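Local coordinates for A1 protein (Enterobacteria phage Qbeta, PDB 3RLK) that is a minor coat protein of the phage particle, made by read-through of the coat-protein stop codon, and is probably needed for infection, at residues Glu39-Pro44 with Ile52-Glu57; Phe32-Leu37 with Ile138-Ser143; Lys75-Asp80 with Gly167-Asp172. One frame throughout, in Å; residues are numbered along the deposited sequence.

Contact 1: Glu39-Pro44 with Ile52-Glu57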
# COMPACT_ATOMS: atom_id res chain seq x y z
N GLU A 39 -2.58 -15.67 13.69
CA GLU A 39 -2.53 -17.12 13.95
C GLU A 39 -1.77 -17.77 12.82
O GLU A 39 -2.04 -17.51 11.63
CB GLU A 39 -3.92 -17.73 13.99
CG GLU A 39 -3.84 -19.20 14.38
CD GLU A 39 -5.18 -19.88 14.45
OE1 GLU A 39 -5.75 -20.16 13.38
OE2 GLU A 39 -5.65 -20.17 15.56
N VAL A 40 -0.80 -18.60 13.18
CA VAL A 40 -0.03 -19.27 12.13
C VAL A 40 -0.68 -20.53 11.54
O VAL A 40 -1.03 -21.49 12.26
CB VAL A 40 1.39 -19.63 12.61
CG1 VAL A 40 2.14 -20.34 11.57
CG2 VAL A 40 2.12 -18.34 13.03
N TYR A 41 -0.79 -20.53 10.23
CA TYR A 41 -1.24 -21.69 9.49
C TYR A 41 -0.13 -22.67 9.17
O TYR A 41 -0.28 -23.91 9.36
CB TYR A 41 -2.00 -21.21 8.23
CG TYR A 41 -2.40 -22.28 7.27
CD1 TYR A 41 -3.53 -23.07 7.52
CD2 TYR A 41 -1.70 -22.46 6.09
CE1 TYR A 41 -3.96 -24.05 6.56
CE2 TYR A 41 -2.11 -23.43 5.14
CZ TYR A 41 -3.23 -24.20 5.40
OH TYR A 41 -3.60 -25.14 4.48
N GLU A 42 1.01 -22.16 8.70
CA GLU A 42 2.15 -23.02 8.47
C GLU A 42 3.41 -22.21 8.82
O GLU A 42 3.52 -21.08 8.35
CB GLU A 42 2.16 -23.46 7.01
CG GLU A 42 3.30 -24.39 6.63
CD GLU A 42 3.46 -24.55 5.12
OE1 GLU A 42 2.46 -24.42 4.38
OE2 GLU A 42 4.58 -24.79 4.64
N PRO A 43 4.33 -22.78 9.64
CA PRO A 43 5.62 -22.19 9.96
C PRO A 43 6.46 -21.96 8.68
O PRO A 43 6.21 -22.63 7.68
CB PRO A 43 6.33 -23.30 10.77
CG PRO A 43 5.25 -24.22 11.23
CD PRO A 43 4.17 -24.14 10.20
N PRO A 44 7.46 -21.05 8.74
CA PRO A 44 8.43 -20.92 7.64
C PRO A 44 9.14 -22.24 7.36
O PRO A 44 9.37 -23.07 8.26
CB PRO A 44 9.49 -19.96 8.16
CG PRO A 44 8.93 -19.28 9.40
CD PRO A 44 7.71 -20.11 9.86
N ILE A 52 2.81 -18.78 6.95
CA ILE A 52 1.51 -18.42 6.34
C ILE A 52 0.58 -18.30 7.52
O ILE A 52 0.54 -19.20 8.39
CB ILE A 52 1.00 -19.44 5.28
CG1 ILE A 52 2.02 -19.53 4.14
CG2 ILE A 52 -0.38 -19.05 4.77
CD1 ILE A 52 1.70 -20.54 3.05
N TYR A 53 -0.18 -17.23 7.51
CA TYR A 53 -1.18 -16.99 8.55
C TYR A 53 -2.58 -17.38 8.07
O TYR A 53 -2.90 -17.49 6.87
CB TYR A 53 -1.19 -15.51 8.95
CG TYR A 53 0.11 -15.06 9.57
CD1 TYR A 53 0.27 -15.04 10.95
CD2 TYR A 53 1.19 -14.62 8.77
CE1 TYR A 53 1.48 -14.64 11.54
CE2 TYR A 53 2.39 -14.22 9.34
CZ TYR A 53 2.52 -14.22 10.74
OH TYR A 53 3.71 -13.82 11.33
N ASN A 54 -3.43 -17.59 9.06
CA ASN A 54 -4.84 -17.68 8.82
C ASN A 54 -5.37 -16.26 8.86
O ASN A 54 -5.20 -15.56 9.88
CB ASN A 54 -5.46 -18.48 9.96
CG ASN A 54 -5.31 -20.00 9.78
OD1 ASN A 54 -5.46 -20.54 8.70
ND2 ASN A 54 -5.06 -20.69 10.87
N ALA A 55 -6.01 -15.82 7.78
CA ALA A 55 -6.64 -14.52 7.75
C ALA A 55 -7.99 -14.46 8.42
O ALA A 55 -8.86 -15.24 8.04
CB ALA A 55 -6.71 -13.95 6.26
N VAL A 56 -8.16 -13.56 9.39
CA VAL A 56 -9.47 -13.37 10.05
C VAL A 56 -10.10 -12.03 9.67
O VAL A 56 -9.47 -10.99 9.85
CB VAL A 56 -9.34 -13.56 11.60
CG1 VAL A 56 -10.68 -13.19 12.34
CG2 VAL A 56 -8.82 -15.04 11.92
N GLU A 57 -11.33 -12.04 9.15
CA GLU A 57 -11.98 -10.74 8.71
C GLU A 57 -12.35 -9.79 9.88
O GLU A 57 -12.79 -10.22 10.95
CB GLU A 57 -13.16 -11.10 7.78
CG GLU A 57 -13.65 -10.00 6.89
CD GLU A 57 -14.95 -10.46 6.11
OE1 GLU A 57 -15.27 -11.68 6.10
OE2 GLU A 57 -15.60 -9.59 5.55
O HOH W 1 -5.22 -14.80 12.39
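The tight part of this hairpin lies where I52 meets Y41 and E42. I52 O takes two backbone donors at once: Y41 N at 2.6 Å, by a short, bent bond, and E42 N by a straighter one at 3.0 Å. I52 N returns a nearly linear bond (165°) to E42 O, 2.8 Å away. Beside this knot the buried I52 side chain runs alongside its neighbours, CG2 resting 3.9 Å from Y41 CD2, while its CD1 comes near E42 OE1, at the end of the extended E42 chain. The E42 carboxylate is held by a salt bridge from OE2 to R48, in the connection between the strands. Y41 has CG anti to its backbone N (chi1 173°), so CB and the near ring atoms CD1 and CD2 touch N54 OD1 and I52 CG2, and the phenol leads away from the strand.

Toward E39 the pairing loosens and solvent enters. N54 N still bonds E39 O at 2.9 Å, but the second link is between side chains, that of E39 exposed: N54 ND2 reaches the anti lone pair of E39 OE1 at 2.7 Å, the bond bent and the carboxylate and amide planes turned 69° apart. A water joins E39 N to N54 O. V40 points off the strand, and its CG2 merely grazes Y53 CE1 at 4.0 Å. Two residues, Y41 and E42, thus face the single residue I52, with Y41 in a helix-like backbone conformation: a classic beta bulge, here kinking the edge of an antiparallel beta hairpin.

Contact 2: Phe32-Leu37 with Ile138-Ser143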
# COMPACT_ATOMS: atom_id res chain seq x y z
N PHE A 32 -12.02 -2.08 0.57
CA PHE A 32 -11.84 -3.51 0.41
C PHE A 32 -11.87 -4.15 1.77
O PHE A 32 -11.74 -3.44 2.79
CB PHE A 32 -10.51 -3.82 -0.27
CG PHE A 32 -10.44 -3.26 -1.66
CD1 PHE A 32 -11.10 -3.87 -2.71
CD2 PHE A 32 -9.74 -2.06 -1.90
CE1 PHE A 32 -11.10 -3.32 -4.01
CE2 PHE A 32 -9.74 -1.48 -3.17
CZ PHE A 32 -10.40 -2.15 -4.25
N ALA A 33 -12.12 -5.46 1.78
CA ALA A 33 -12.15 -6.21 3.02
C ALA A 33 -10.82 -6.03 3.74
O ALA A 33 -9.69 -6.00 3.15
CB ALA A 33 -12.39 -7.68 2.75
N ILE A 34 -10.92 -5.90 5.05
CA ILE A 34 -9.72 -5.86 5.90
C ILE A 34 -9.63 -7.05 6.93
O ILE A 34 -10.68 -7.60 7.26
CB ILE A 34 -9.54 -4.52 6.55
CG1 ILE A 34 -10.74 -4.19 7.44
CG2 ILE A 34 -9.29 -3.42 5.48
CD1 ILE A 34 -10.34 -3.09 8.54
N TRP A 35 -8.39 -7.39 7.39
CA TRP A 35 -8.14 -8.71 7.99
C TRP A 35 -7.16 -8.57 9.11
O TRP A 35 -6.41 -7.60 9.13
CB TRP A 35 -7.49 -9.64 6.97
CG TRP A 35 -8.33 -9.74 5.73
CD1 TRP A 35 -8.34 -8.86 4.65
CD2 TRP A 35 -9.33 -10.74 5.47
NE1 TRP A 35 -9.27 -9.29 3.73
CE2 TRP A 35 -9.87 -10.44 4.20
CE3 TRP A 35 -9.79 -11.91 6.16
CZ2 TRP A 35 -10.84 -11.25 3.60
CZ3 TRP A 35 -10.76 -12.71 5.55
CH2 TRP A 35 -11.30 -12.36 4.31
N SER A 36 -7.16 -9.59 9.99
CA SER A 36 -6.11 -9.75 11.03
C SER A 36 -5.38 -11.04 10.65
O SER A 36 -6.03 -12.09 10.42
CB SER A 36 -6.74 -9.85 12.43
OG SER A 36 -5.76 -10.10 13.43
N LEU A 37 -4.05 -10.98 10.53
CA LEU A 37 -3.22 -12.12 10.27
C LEU A 37 -2.25 -12.35 11.48
O LEU A 37 -1.22 -11.73 11.54
CB LEU A 37 -2.42 -11.89 8.97
CG LEU A 37 -3.13 -12.32 7.69
CD1 LEU A 37 -4.27 -11.37 7.34
CD2 LEU A 37 -1.99 -12.33 6.57
N ILE A 138 -4.75 1.94 9.99
CA ILE A 138 -5.89 1.26 10.62
C ILE A 138 -5.53 -0.04 11.32
O ILE A 138 -6.44 -0.80 11.76
CB ILE A 138 -7.09 1.09 9.56
CG1 ILE A 138 -6.60 0.21 8.38
CG2 ILE A 138 -7.57 2.47 9.03
CD1 ILE A 138 -7.68 -0.22 7.36
N ASN A 139 -4.21 -0.32 11.48
CA ASN A 139 -3.65 -1.58 12.03
C ASN A 139 -4.42 -2.82 11.57
O ASN A 139 -4.98 -3.57 12.39
CB ASN A 139 -3.65 -1.49 13.58
CG ASN A 139 -2.95 -2.67 14.25
OD1 ASN A 139 -1.88 -3.11 13.84
ND2 ASN A 139 -3.53 -3.13 15.38
N ALA A 140 -4.41 -3.08 10.26
CA ALA A 140 -5.16 -4.17 9.71
C ALA A 140 -4.49 -4.42 8.37
O ALA A 140 -3.69 -3.57 7.86
CB ALA A 140 -6.66 -3.84 9.56
N TYR A 141 -4.90 -5.50 7.76
CA TYR A 141 -4.26 -6.00 6.53
C TYR A 141 -5.28 -5.96 5.40
O TYR A 141 -6.47 -6.15 5.60
CB TYR A 141 -3.81 -7.44 6.73
CG TYR A 141 -2.61 -7.56 7.57
CD1 TYR A 141 -1.33 -7.55 6.99
CD2 TYR A 141 -2.74 -7.63 8.95
CE1 TYR A 141 -0.14 -7.62 7.85
CE2 TYR A 141 -1.60 -7.72 9.79
CZ TYR A 141 -0.33 -7.72 9.23
OH TYR A 141 0.75 -7.81 10.09
N CYS A 142 -4.79 -5.77 4.19
CA CYS A 142 -5.73 -5.72 3.02
C CYS A 142 -5.12 -6.59 1.90
O CYS A 142 -3.89 -6.54 1.70
CB CYS A 142 -5.90 -4.25 2.56
SG CYS A 142 -7.23 -4.12 1.31
N SER A 143 -5.92 -7.45 1.25
CA SER A 143 -5.42 -8.41 0.22
C SER A 143 -4.99 -7.64 -1.05
O SER A 143 -5.84 -6.94 -1.60
CB SER A 143 -6.53 -9.34 -0.19
OG SER A 143 -6.04 -10.18 -1.23
O HOH W 2 -8.91 -7.69 1.29
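Y141, I34 and W35 carry this buried meeting of two antiparallel strands, whose directions differ by 117°. Y141 and W35 pair through their backbones: Y141 N gives W35 O a good bond of 2.9 Å, while the return bond from W35 N to Y141 O is weak. Y141 CG lies anti to its carbonyl carbon, laying the ring along the other strand with W35 O in plane at its edge and L37 CB over one face, 4.2 Å above the plane and toward the rim. On W35 the five-membered ring turns its edge to the carbonyl of Y141, CD1 sitting 3.4 Å from Y141 O. Its NE1 meets a bridging water, which also accepts from S143 N and donates to A33 O, tying three polar groups together. I34 goes to the other side of the sheet; its CG1 takes the crowded position (chi1 60°), bringing CD1 to 3.9 Å from A140 CB and CG2 to 4.0 Å from I138 CD1. Around this, strand 52-58 flanks strand 34-38 and sends A55 against W35 and L37, strand 129-135 sets F132 edge-to-face on W35, and helix 144-147, with S143 at its N-cap, packs I147 on F32 and C142.

Contact 3: Lys75-Asp80 with Gly167-Asp172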
# COMPACT_ATOMS: atom_id res chain seq x y z
N LYS A 75 -0.25 13.13 -12.52
CA LYS A 75 -0.38 11.77 -13.01
C LYS A 75 -0.05 10.69 -11.94
O LYS A 75 0.90 10.84 -11.21
CB LYS A 75 0.34 11.59 -14.34
CG LYS A 75 1.79 11.57 -14.38
CD LYS A 75 2.11 11.28 -15.88
CE LYS A 75 3.61 11.10 -16.23
NZ LYS A 75 3.81 11.46 -17.68
N TRP A 76 -0.83 9.61 -11.89
CA TRP A 76 -0.43 8.46 -11.09
C TRP A 76 0.75 7.79 -11.79
O TRP A 76 0.83 7.85 -13.05
CB TRP A 76 -1.58 7.43 -11.07
CG TRP A 76 -2.76 7.96 -10.42
CD1 TRP A 76 -3.95 8.39 -11.04
CD2 TRP A 76 -2.97 8.08 -9.03
NE1 TRP A 76 -4.83 8.81 -10.09
CE2 TRP A 76 -4.26 8.65 -8.84
CE3 TRP A 76 -2.17 7.80 -7.91
CZ2 TRP A 76 -4.79 8.89 -7.57
CZ3 TRP A 76 -2.69 8.07 -6.63
CH2 TRP A 76 -3.99 8.62 -6.47
N ARG A 77 1.64 7.14 -11.02
CA ARG A 77 2.72 6.32 -11.58
C ARG A 77 2.13 5.17 -12.42
O ARG A 77 2.68 4.86 -13.45
CB ARG A 77 3.65 5.75 -10.46
CG ARG A 77 4.67 6.72 -9.93
CD ARG A 77 5.84 6.90 -10.88
NE ARG A 77 6.88 7.65 -10.20
CZ ARG A 77 6.94 8.97 -10.19
NH1 ARG A 77 6.00 9.65 -10.85
NH2 ARG A 77 7.91 9.63 -9.54
N ASP A 78 1.04 4.54 -11.94
CA ASP A 78 0.33 3.46 -12.65
C ASP A 78 1.35 2.39 -13.04
O ASP A 78 1.42 1.98 -14.17
CB ASP A 78 -0.48 4.05 -13.86
CG ASP A 78 -1.44 3.01 -14.49
OD1 ASP A 78 -1.82 2.00 -13.82
OD2 ASP A 78 -1.78 3.16 -15.66
N TRP A 79 2.13 1.94 -12.05
CA TRP A 79 3.27 1.05 -12.23
C TRP A 79 2.92 -0.21 -13.02
O TRP A 79 3.68 -0.62 -13.93
CB TRP A 79 3.77 0.65 -10.83
CG TRP A 79 4.20 1.77 -9.87
CD1 TRP A 79 3.44 2.38 -8.88
CD2 TRP A 79 5.47 2.41 -9.86
NE1 TRP A 79 4.20 3.31 -8.21
CE2 TRP A 79 5.45 3.37 -8.80
CE3 TRP A 79 6.66 2.26 -10.64
CZ2 TRP A 79 6.58 4.19 -8.48
CZ3 TRP A 79 7.78 3.06 -10.32
CH2 TRP A 79 7.74 4.01 -9.22
N ASP A 80 1.76 -0.80 -12.71
CA ASP A 80 1.32 -2.07 -13.29
C ASP A 80 0.24 -1.91 -14.38
O ASP A 80 -0.42 -2.90 -14.76
CB ASP A 80 0.88 -3.05 -12.16
CG ASP A 80 -0.15 -2.45 -11.24
OD1 ASP A 80 -0.70 -1.38 -11.60
OD2 ASP A 80 -0.47 -3.07 -10.16
N GLY A 167 14.00 15.60 -2.57
CA GLY A 167 12.63 15.14 -2.30
C GLY A 167 12.01 14.44 -3.49
O GLY A 167 10.82 14.05 -3.44
N ALA A 168 12.78 14.25 -4.57
CA ALA A 168 12.23 13.63 -5.81
C ALA A 168 11.80 12.16 -5.59
O ALA A 168 12.56 11.35 -5.04
CB ALA A 168 13.25 13.70 -6.91
N ILE A 169 10.60 11.83 -6.08
CA ILE A 169 10.06 10.45 -5.98
C ILE A 169 10.65 9.61 -7.13
O ILE A 169 10.62 10.06 -8.29
CB ILE A 169 8.51 10.44 -6.00
CG1 ILE A 169 7.99 11.38 -4.92
CG2 ILE A 169 8.00 8.97 -5.77
CD1 ILE A 169 6.48 11.56 -4.94
N PRO A 170 11.26 8.46 -6.80
CA PRO A 170 11.93 7.61 -7.82
C PRO A 170 10.93 7.12 -8.86
O PRO A 170 9.70 7.06 -8.64
CB PRO A 170 12.46 6.40 -7.00
CG PRO A 170 12.51 6.90 -5.56
CD PRO A 170 11.41 7.90 -5.43
N PHE A 171 11.45 6.78 -10.03
CA PHE A 171 10.66 6.11 -11.04
C PHE A 171 10.94 4.59 -10.98
O PHE A 171 10.68 3.86 -11.96
CB PHE A 171 11.07 6.71 -12.37
CG PHE A 171 10.65 8.14 -12.50
CD1 PHE A 171 9.35 8.44 -12.96
CD2 PHE A 171 11.53 9.17 -12.13
CE1 PHE A 171 8.93 9.80 -13.05
CE2 PHE A 171 11.13 10.54 -12.23
CZ PHE A 171 9.81 10.84 -12.67
N ASP A 172 11.55 4.14 -9.87
CA ASP A 172 11.87 2.73 -9.69
C ASP A 172 11.28 2.31 -8.33
O ASP A 172 11.74 2.76 -7.28
CB ASP A 172 13.39 2.50 -9.77
CG ASP A 172 13.81 1.09 -9.31
OD1 ASP A 172 12.93 0.24 -9.00
OD2 ASP A 172 15.03 0.78 -9.36
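Two irregular segments approach without strand pairing; their nearest CA atoms, those of R77 and F171, are 8.0 Å apart, so side chains must span the gap. R77 does most of this. Its chain bends at chi2 (-77°) and lays the guanidinium almost flat on the F171 ring, planes 15° apart, with CZ 4.1 Å from the ring centroid in an off-centre cation-pi contact; F171 CE1 sits over the middle of the guanidinium. The group's edge grips the backbone side-on: NE bonds P170 O on a lone pair at 3.3 Å, and NH2 reaches that oxygen from above the carbonyl plane. A weak bond from NH2 to I169 O, 3.0 Å long, adds a second acceptor. P170 O lies in the guanidinium plane, helping to set its rotation close to parallel with F171. W79 lies beneath the arginine stem, R77 CB over the rim of one indole face, and its CZ3 edge abuts F171 O at 3.4 Å. D98 fixes segment 75-80, its carboxylate accepting from R77 N and D78 N, its O from W79 NE1. The result is an arginine-aromatic stack combined with a side-on, two-nitrogen grip on one main-chain oxygen, joining two surface loops.

Contacts 1 and 2 belong to one sheet, their centres about 13 Å apart, and strand 52-58 joins them: V56 O lies 2.7 Å from S36 N, a probable hydrogen bond, and the W35 indole packs on the V56-E57 backbone. Contact 1 is a local hairpin nested in the long loop that contact 2 closes. Contact 3 stands apart on the opposite side of the chain's centre, about 32 Å from contact 1 and 25 Å from contact 2 between centres, with nearest atoms about 21 and 11 Å away. Its segments alternate with those of contact 2 along the sequence, so the chain passes back and forth between the sheet and the loop-rich half of the domain.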